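Alpha-1,3-glucanase (Bacillus circulans, PDB 5ZRU) probably hydrolyses alpha-1,3-glucan, this chain being the catalytic unit of a longer glycoside hydrolase family 87 enzyme with carbohydrate-binding modules. Local coordinates at residues 341-352 with 364-375. Residues are numbered along the deposited sequence; the frame is centred on the assembly and turned at random.
With CA (calcium ion), chain J.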
ATOM      1  N   ILE A 341       1.757   1.772 -13.760  1.00 10.44           N
ATOM      2  CA  ILE A 341       1.273   0.718 -12.883  1.00  8.52           C
ATOM      3  C   ILE A 341      -0.215   0.983 -12.689  1.00  8.90           C
ATOM      4  O   ILE A 341      -0.595   2.068 -12.241  1.00  8.52           O
ATOM      5  CB  ILE A 341       2.025   0.729 -11.542  1.00  7.54           C
ATOM      6  CG1 ILE A 341       3.517   0.446 -11.759  1.00  8.96           C
ATOM      7  CG2 ILE A 341       1.409  -0.277 -10.559  1.00  7.64           C
ATOM      8  CD1 ILE A 341       4.375   0.728 -10.501  1.00 10.55           C
ATOM      9  N   GLU A 342      -1.069   0.031 -13.057  1.00  7.77           N
ATOM     10  CA  GLU A 342      -2.490   0.331 -12.955  1.00  8.85           C
ATOM     11  C   GLU A 342      -3.294  -0.917 -12.638  1.00  7.26           C
ATOM     12  O   GLU A 342      -2.844  -2.048 -12.844  1.00  8.96           O
ATOM     13  CB  GLU A 342      -3.032   0.988 -14.238  1.00  8.31           C
ATOM     14  CG  GLU A 342      -2.965   0.105 -15.470  1.00  9.46           C
ATOM     15  CD  GLU A 342      -3.367   0.848 -16.749  1.00 13.36           C
ATOM     16  OE1 GLU A 342      -3.976   1.939 -16.654  1.00 12.63           O
ATOM     17  OE2 GLU A 342      -3.077   0.337 -17.847  1.00 13.14           O
ATOM     18  N   ASN A 343      -4.503  -0.681 -12.127  1.00  7.84           N
ATOM     19  CA  ASN A 343      -5.499  -1.735 -11.918  1.00  8.30           C
ATOM     20  C   ASN A 343      -4.960  -2.846 -11.022  1.00 11.16           C
ATOM     21  O   ASN A 343      -5.277  -4.023 -11.217  1.00  9.72           O
ATOM     22  CB  ASN A 343      -5.972  -2.325 -13.254  1.00  9.55           C
ATOM     23  CG  ASN A 343      -6.486  -1.275 -14.232  1.00 12.55           C
ATOM     24  OD1 ASN A 343      -6.838  -0.152 -13.853  1.00  9.23           O
ATOM     25  ND2 ASN A 343      -6.553  -1.657 -15.513  1.00 14.16           N
ATOM     26  N   SER A 344      -4.143  -2.482 -10.035  1.00  8.71           N
ATOM     27  CA  SER A 344      -3.402  -3.468  -9.263  1.00  6.63           C
ATOM     28  C   SER A 344      -3.707  -3.352  -7.774  1.00  9.52           C
ATOM     29  O   SER A 344      -4.287  -2.377  -7.293  1.00  9.83           O
ATOM     30  CB  SER A 344      -1.897  -3.328  -9.508  1.00  8.92           C
ATOM     31  OG  SER A 344      -1.603  -3.558 -10.878  1.00  8.47           O
ATOM     32  N   ARG A 345      -3.308  -4.391  -7.048  1.00  8.24           N
ATOM     33  CA  ARG A 345      -3.539  -4.514  -5.613  1.00  7.90           C
ATOM     34  C   ARG A 345      -2.179  -4.735  -4.973  1.00  8.26           C
ATOM     35  O   ARG A 345      -1.543  -5.770  -5.189  1.00  9.89           O
ATOM     36  CB  ARG A 345      -4.506  -5.659  -5.314  1.00  9.67           C
ATOM     37  CG  ARG A 345      -5.845  -5.482  -6.054  1.00  9.95           C
ATOM     38  CD  ARG A 345      -6.774  -6.702  -5.912  1.00 10.05           C
ATOM     39  NE  ARG A 345      -7.824  -6.674  -6.940  1.00  9.12           N
ATOM     40  CZ  ARG A 345      -8.977  -7.335  -6.852  1.00 12.57           C
ATOM     41  NH1 ARG A 345      -9.232  -8.071  -5.785  1.00  9.84           N
ATOM     42  NH2 ARG A 345      -9.887  -7.247  -7.824  1.00  8.98           N
ATOM     43  N   ILE A 346      -1.710  -3.744  -4.233  1.00  7.40           N
ATOM     44  CA  ILE A 346      -0.347  -3.733  -3.725  1.00  6.23           C
ATOM     45  C   ILE A 346      -0.493  -3.572  -2.222  1.00  8.86           C
ATOM     46  O   ILE A 346      -0.794  -2.475  -1.736  1.00  8.63           O
ATOM     47  CB  ILE A 346       0.489  -2.612  -4.351  1.00  6.93           C
ATOM     48  CG1 ILE A 346       0.460  -2.735  -5.884  1.00  8.01           C
ATOM     49  CG2 ILE A 346       1.925  -2.652  -3.812  1.00  8.12           C
ATOM     50  CD1 ILE A 346       0.853  -1.441  -6.643  1.00  7.60           C
ATOM     51  N   ARG A 347      -0.354  -4.672  -1.482  1.00  7.58           N
ATOM     52  CA  ARG A 347      -0.865  -4.707  -0.116  1.00  6.14           C
ATOM     53  C   ARG A 347       0.065  -5.482   0.799  1.00  7.75           C
ATOM     54  O   ARG A 347       0.794  -6.372   0.359  1.00  7.19           O
ATOM     55  CB  ARG A 347      -2.261  -5.349  -0.053  1.00  6.94           C
ATOM     56  CG  ARG A 347      -3.304  -4.708  -0.982  1.00  7.64           C
ATOM     57  CD  ARG A 347      -4.668  -5.373  -0.763  1.00  8.62           C
ATOM     58  NE  ARG A 347      -5.729  -4.783  -1.587  1.00  7.96           N
ATOM     59  CZ  ARG A 347      -6.835  -5.433  -1.930  1.00 11.40           C
ATOM     60  NH1 ARG A 347      -7.006  -6.689  -1.515  1.00  8.80           N
ATOM     61  NH2 ARG A 347      -7.769  -4.840  -2.688  1.00  8.37           N
ATOM     62  N   ASN A 348       0.034  -5.132   2.085  1.00  7.52           N
ATOM     63  CA  ASN A 348       0.680  -5.947   3.119  1.00  7.62           C
ATOM     64  C   ASN A 348       2.168  -6.145   2.849  1.00  7.41           C
ATOM     65  O   ASN A 348       2.719  -7.220   3.088  1.00  7.69           O
ATOM     66  CB  ASN A 348      -0.019  -7.304   3.247  1.00  7.86           C
ATOM     67  CG  ASN A 348      -1.506  -7.174   3.320  1.00 12.24           C
ATOM     68  OD1 ASN A 348      -2.034  -6.469   4.182  1.00 11.52           O
ATOM     69  ND2 ASN A 348      -2.206  -7.846   2.406  1.00  9.38           N
ATOM     70  N   ASN A 349       2.834  -5.109   2.353  1.00  7.40           N
ATOM     71  CA  ASN A 349       4.279  -5.152   2.213  1.00  7.74           C
ATOM     72  C   ASN A 349       4.934  -4.500   3.430  1.00 10.26           C
ATOM     73  O   ASN A 349       4.323  -3.681   4.134  1.00  8.75           O
ATOM     74  CB  ASN A 349       4.720  -4.464   0.919  1.00  9.48           C
ATOM     75  CG  ASN A 349       4.074  -5.083  -0.308  1.00 10.14           C
ATOM     76  OD1 ASN A 349       4.467  -6.171  -0.745  1.00 10.28           O
ATOM     77  ND2 ASN A 349       3.061  -4.398  -0.866  1.00  6.56           N
ATOM     78  N   LEU A 350       6.183  -4.909   3.687  1.00  6.50           N
ATOM     79  CA  LEU A 350       6.901  -4.493   4.893  1.00  9.01           C
ATOM     80  C   LEU A 350       7.367  -3.043   4.832  1.00  8.75           C
ATOM     81  O   LEU A 350       7.699  -2.468   5.874  1.00  9.37           O
ATOM     82  CB  LEU A 350       8.104  -5.417   5.126  1.00  5.50           C
ATOM     83  CG  LEU A 350       7.717  -6.843   5.525  1.00  9.67           C
ATOM     84  CD1 LEU A 350       8.801  -7.838   5.175  1.00 11.99           C
ATOM     85  CD2 LEU A 350       7.391  -6.916   7.033  1.00  9.29           C
ATOM     86  N   ALA A 351       7.390  -2.444   3.642  1.00  9.21           N
ATOM     87  CA  ALA A 351       7.769  -1.042   3.468  1.00  9.36           C
ATOM     88  C   ALA A 351       6.918  -0.424   2.357  1.00  9.32           C
ATOM     89  O   ALA A 351       5.715  -0.682   2.313  1.00  9.73           O
ATOM     90  CB  ALA A 351       9.268  -0.916   3.162  1.00 11.40           C
ATOM     91  N   ASP A 352       7.515   0.368   1.455  1.00  8.70           N
ATOM     92  CA  ASP A 352       6.733   1.141   0.485  1.00  7.50           C
ATOM     93  C   ASP A 352       5.842   0.250  -0.372  1.00  9.29           C
ATOM     94  O   ASP A 352       6.235  -0.848  -0.770  1.00  9.37           O
ATOM     95  CB  ASP A 352       7.639   1.922  -0.477  1.00 11.43           C
ATOM     96  CG  ASP A 352       8.616   2.827   0.229  1.00 18.23           C
ATOM     97  OD1 ASP A 352       9.245   2.356   1.195  1.00 19.43           O
ATOM     98  OD2 ASP A 352       8.778   3.985  -0.221  1.00 18.57           O
ATOM     99  N   THR A 364       3.527   6.604 -13.592  1.00  7.99           N
ATOM    100  CA  THR A 364       2.193   6.725 -13.019  1.00  9.18           C
ATOM    101  C   THR A 364       1.827   5.478 -12.220  1.00 10.27           C
ATOM    102  O   THR A 364       2.128   4.355 -12.638  1.00  9.45           O
ATOM    103  CB  THR A 364       1.150   6.948 -14.131  1.00 11.65           C
ATOM    104  OG1 THR A 364       1.489   8.120 -14.895  1.00 12.77           O
ATOM    105  CG2 THR A 364      -0.253   7.111 -13.541  1.00 10.45           C
ATOM    106  N   VAL A 365       1.170   5.675 -11.077  1.00  8.65           N
ATOM    107  CA  VAL A 365       0.383   4.623 -10.431  1.00  9.23           C
ATOM    108  C   VAL A 365      -1.066   5.086 -10.447  1.00  9.48           C
ATOM    109  O   VAL A 365      -1.371   6.191  -9.976  1.00 11.18           O
ATOM    110  CB  VAL A 365       0.835   4.334  -8.989  1.00  8.44           C
ATOM    111  CG1 VAL A 365      -0.034   3.232  -8.389  1.00  8.84           C
ATOM    112  CG2 VAL A 365       2.312   3.951  -8.933  1.00  8.27           C
ATOM    113  N   ARG A 366      -1.959   4.267 -11.005  1.00  8.51           N
ATOM    114  CA  ARG A 366      -3.346   4.699 -11.092  1.00  7.61           C
ATOM    115  C   ARG A 366      -4.309   3.530 -10.935  1.00  7.87           C
ATOM    116  O   ARG A 366      -3.976   2.370 -11.191  1.00  9.91           O
ATOM    117  CB  ARG A 366      -3.631   5.445 -12.402  1.00 11.18           C
ATOM    118  CG  ARG A 366      -3.493   4.615 -13.653  1.00  9.99           C
ATOM    119  CD  ARG A 366      -3.665   5.492 -14.910  1.00 13.66           C
ATOM    120  NE  ARG A 366      -3.618   4.673 -16.117  1.00 14.08           N
ATOM    121  CZ  ARG A 366      -3.342   5.130 -17.333  1.00 24.42           C
ATOM    122  NH1 ARG A 366      -3.072   6.420 -17.522  1.00 22.59           N
ATOM    123  NH2 ARG A 366      -3.319   4.292 -18.363  1.00 20.32           N
ATOM    124  N   ASN A 367      -5.518   3.876 -10.505  1.00  7.52           N
ATOM    125  CA  ASN A 367      -6.618   2.938 -10.288  1.00  9.66           C
ATOM    126  C   ASN A 367      -6.165   1.676  -9.565  1.00  7.61           C
ATOM    127  O   ASN A 367      -6.440   0.553  -9.989  1.00  7.75           O
ATOM    128  CB  ASN A 367      -7.318   2.575 -11.596  1.00 10.11           C
ATOM    129  CG  ASN A 367      -8.704   2.033 -11.350  1.00  9.25           C
ATOM    130  OD1 ASN A 367      -9.504   2.665 -10.671  1.00 11.77           O
ATOM    131  ND2 ASN A 367      -8.977   0.833 -11.847  1.00 12.55           N
ATOM    132  N   SER A 368      -5.498   1.865  -8.433  1.00  6.59           N
ATOM    133  CA  SER A 368      -4.929   0.745  -7.702  1.00  7.51           C
ATOM    134  C   SER A 368      -5.302   0.817  -6.227  1.00  8.89           C
ATOM    135  O   SER A 368      -5.605   1.881  -5.682  1.00  8.96           O
ATOM    136  CB  SER A 368      -3.405   0.706  -7.861  1.00  6.86           C
ATOM    137  OG  SER A 368      -3.050   0.425  -9.213  1.00  7.54           O
ATOM    138  N   SER A 369      -5.289  -0.353  -5.598  1.00  8.15           N
ATOM    139  CA  SER A 369      -5.557  -0.507  -4.176  1.00  7.98           C
ATOM    140  C   SER A 369      -4.212  -0.642  -3.480  1.00  8.06           C
ATOM    141  O   SER A 369      -3.477  -1.598  -3.744  1.00  9.74           O
ATOM    142  CB  SER A 369      -6.434  -1.739  -3.926  1.00  8.23           C
ATOM    143  OG  SER A 369      -6.426  -2.120  -2.551  1.00  9.26           O
ATOM    144  N   ILE A 370      -3.874   0.335  -2.633  1.00  8.42           N
ATOM    145  CA  ILE A 370      -2.579   0.406  -1.953  1.00  7.47           C
ATOM    146  C   ILE A 370      -2.888   0.281  -0.467  1.00  8.14           C
ATOM    147  O   ILE A 370      -3.350   1.248   0.139  1.00  9.22           O
ATOM    148  CB  ILE A 370      -1.847   1.720  -2.254  1.00  6.30           C
ATOM    149  CG1 ILE A 370      -1.887   2.028  -3.765  1.00  6.94           C
ATOM    150  CG2 ILE A 370      -0.408   1.688  -1.687  1.00  8.42           C
ATOM    151  CD1 ILE A 370      -1.161   1.008  -4.629  1.00  8.00           C
ATOM    152  N   ARG A 371      -2.660  -0.891   0.135  1.00  6.81           N
ATOM    153  CA  ARG A 371      -3.251  -1.140   1.449  1.00  8.13           C
ATOM    154  C   ARG A 371      -2.267  -1.785   2.414  1.00  7.67           C
ATOM    155  O   ARG A 371      -1.590  -2.751   2.058  1.00  8.38           O
ATOM    156  CB  ARG A 371      -4.505  -2.028   1.324  1.00  7.58           C
ATOM    157  CG  ARG A 371      -5.256  -2.200   2.641  1.00  9.56           C
ATOM    158  CD  ARG A 371      -6.460  -3.142   2.493  1.00 11.80           C
ATOM    159  NE  ARG A 371      -7.477  -2.618   1.593  1.00 15.24           N
ATOM    160  CZ  ARG A 371      -8.356  -3.364   0.923  1.00 11.87           C
ATOM    161  NH1 ARG A 371      -8.339  -4.691   1.013  1.00 10.92           N
ATOM    162  NH2 ARG A 371      -9.237  -2.775   0.132  1.00 10.95           N
ATOM    163  N   ASN A 372      -2.196  -1.250   3.638  1.00  6.70           N
ATOM    164  CA  ASN A 372      -1.562  -1.941   4.769  1.00  7.30           C
ATOM    165  C   ASN A 372      -0.059  -2.121   4.561  1.00  8.75           C
ATOM    166  O   ASN A 372       0.506  -3.161   4.903  1.00  7.07           O
ATOM    167  CB  ASN A 372      -2.236  -3.297   5.034  1.00  7.55           C
ATOM    168  CG  ASN A 372      -2.020  -3.797   6.457  1.00  6.83           C
ATOM    169  OD1 ASN A 372      -2.155  -3.045   7.424  1.00  9.15           O
ATOM    170  ND2 ASN A 372      -1.708  -5.080   6.588  1.00  8.90           N
ATOM    171  N   ASN A 373       0.598  -1.098   4.027  1.00  9.06           N
ATOM    172  CA  ASN A 373       2.035  -1.146   3.783  1.00  7.46           C
ATOM    173  C   ASN A 373       2.812  -0.447   4.898  1.00  7.46           C
ATOM    174  O   ASN A 373       2.291   0.416   5.611  1.00  8.91           O
ATOM    175  CB  ASN A 373       2.358  -0.522   2.418  1.00  6.84           C
ATOM    176  CG  ASN A 373       1.772  -1.327   1.272  1.00  8.24           C
ATOM    177  OD1 ASN A 373       2.167  -2.465   1.050  1.00  7.53           O
ATOM    178  ND2 ASN A 373       0.813  -0.743   0.543  1.00  6.16           N
ATOM    179  N   GLY A 374       4.085  -0.827   5.033  1.00  8.72           N
ATOM    180  CA  GLY A 374       4.895  -0.427   6.172  1.00  8.26           C
ATOM    181  C   GLY A 374       5.851   0.724   5.955  1.00 10.01           C
ATOM    182  O   GLY A 374       6.842   0.868   6.684  1.00  9.20           O
ATOM    183  N   ASP A 375       5.553   1.549   4.957  1.00  8.30           N
ATOM    184  CA  ASP A 375       6.254   2.796   4.683  1.00  9.72           C
ATOM    185  C   ASP A 375       5.338   3.562   3.729  1.00 10.78           C
ATOM    186  O   ASP A 375       4.159   3.212   3.594  1.00 10.50           O
ATOM    187  CB  ASP A 375       7.669   2.506   4.145  1.00 10.79           C
ATOM    188  CG  ASP A 375       8.685   3.579   4.529  1.00 18.66           C
ATOM    189  OD1 ASP A 375       8.451   4.762   4.230  1.00 15.88           O
ATOM    190  OD2 ASP A 375       9.727   3.232   5.121  1.00 31.68           O
TER
HETATM  191 CA    CA J 608       9.983   4.352   2.181  1.00 21.59          CA
HETATM  192  O   HOH W   1      -4.308   1.521 -19.817  1.00 20.85           O
HETATM  193  O   HOH W   2      11.462   2.648   2.586  1.00 32.06           O
HETATM  194  O   HOH W   3      11.056   5.518   3.649  1.00 24.87           O
HETATM  195  O   HOH W   4      12.067   4.390   1.245  1.00 30.56           O
HETATM  196  O   HOH W   5       9.256   6.008   1.188  1.00 15.34           O
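Arg347 lays its guanidinium flat on that of Arg371, centres 3.8 Å apart and planes 20° off parallel, where two successive coils of the right-handed parallel beta-helix in the catalytic unit run side by side in register. At its edge, the same guanidinium turns NE and NH2 side-on to one atom, Ser369 OG, with NE at 2.9 Å and the hydroxyl close to the guanidinium plane. The Ser369 chi1 of 165° swings OG away from the backbone N, to that edge. Two like charges can lie this close probably because Glu139, on strand 132-144, bridges them, taking Arg347 NH1 on one carboxylate oxygen and Arg371 NH1 on the other; Glu172 and Glu402 hold the rest of Arg371. With an alanine in place of Arg347, Ser369 OG is likely to lose both donors, Glu139 one of its two arginines, and the Arg371 guanidinium the partner on one face.

Further back along the coils, Arg366 donates NE and NH2 to Glu342 OE1 in a salt bridge, both nitrogens coming from the same face of the carboxylate plane. On the inward side Ile346 CD1 meets Ile370 CD1 at 3.8 Å, and Val354 of the next face packs against Ile346. Entering the turn, Asn372 ND2 reaches Asn348 OD1 at 2.8 Å with the amides steeply inclined to each other. Asn349 and Asn373 follow, almost coplanar, 7° apart, as in the asparagine ladders of pectate-lyase-like beta-helices. Asn373 uses both ends of its amide: ND2 donates to Ile346 O, and OD1 accepts Asn349 N and ND2 from opposite faces of its plane. Past this turn the two coils share a calcium ion, completed by four waters: Asp352, its carboxylate also held by Asn355, binds it through both oxygens, OD1 at 2.3 Å and OD2 at 2.7 Å, and Asp375 through OD1 at 2.6 Å.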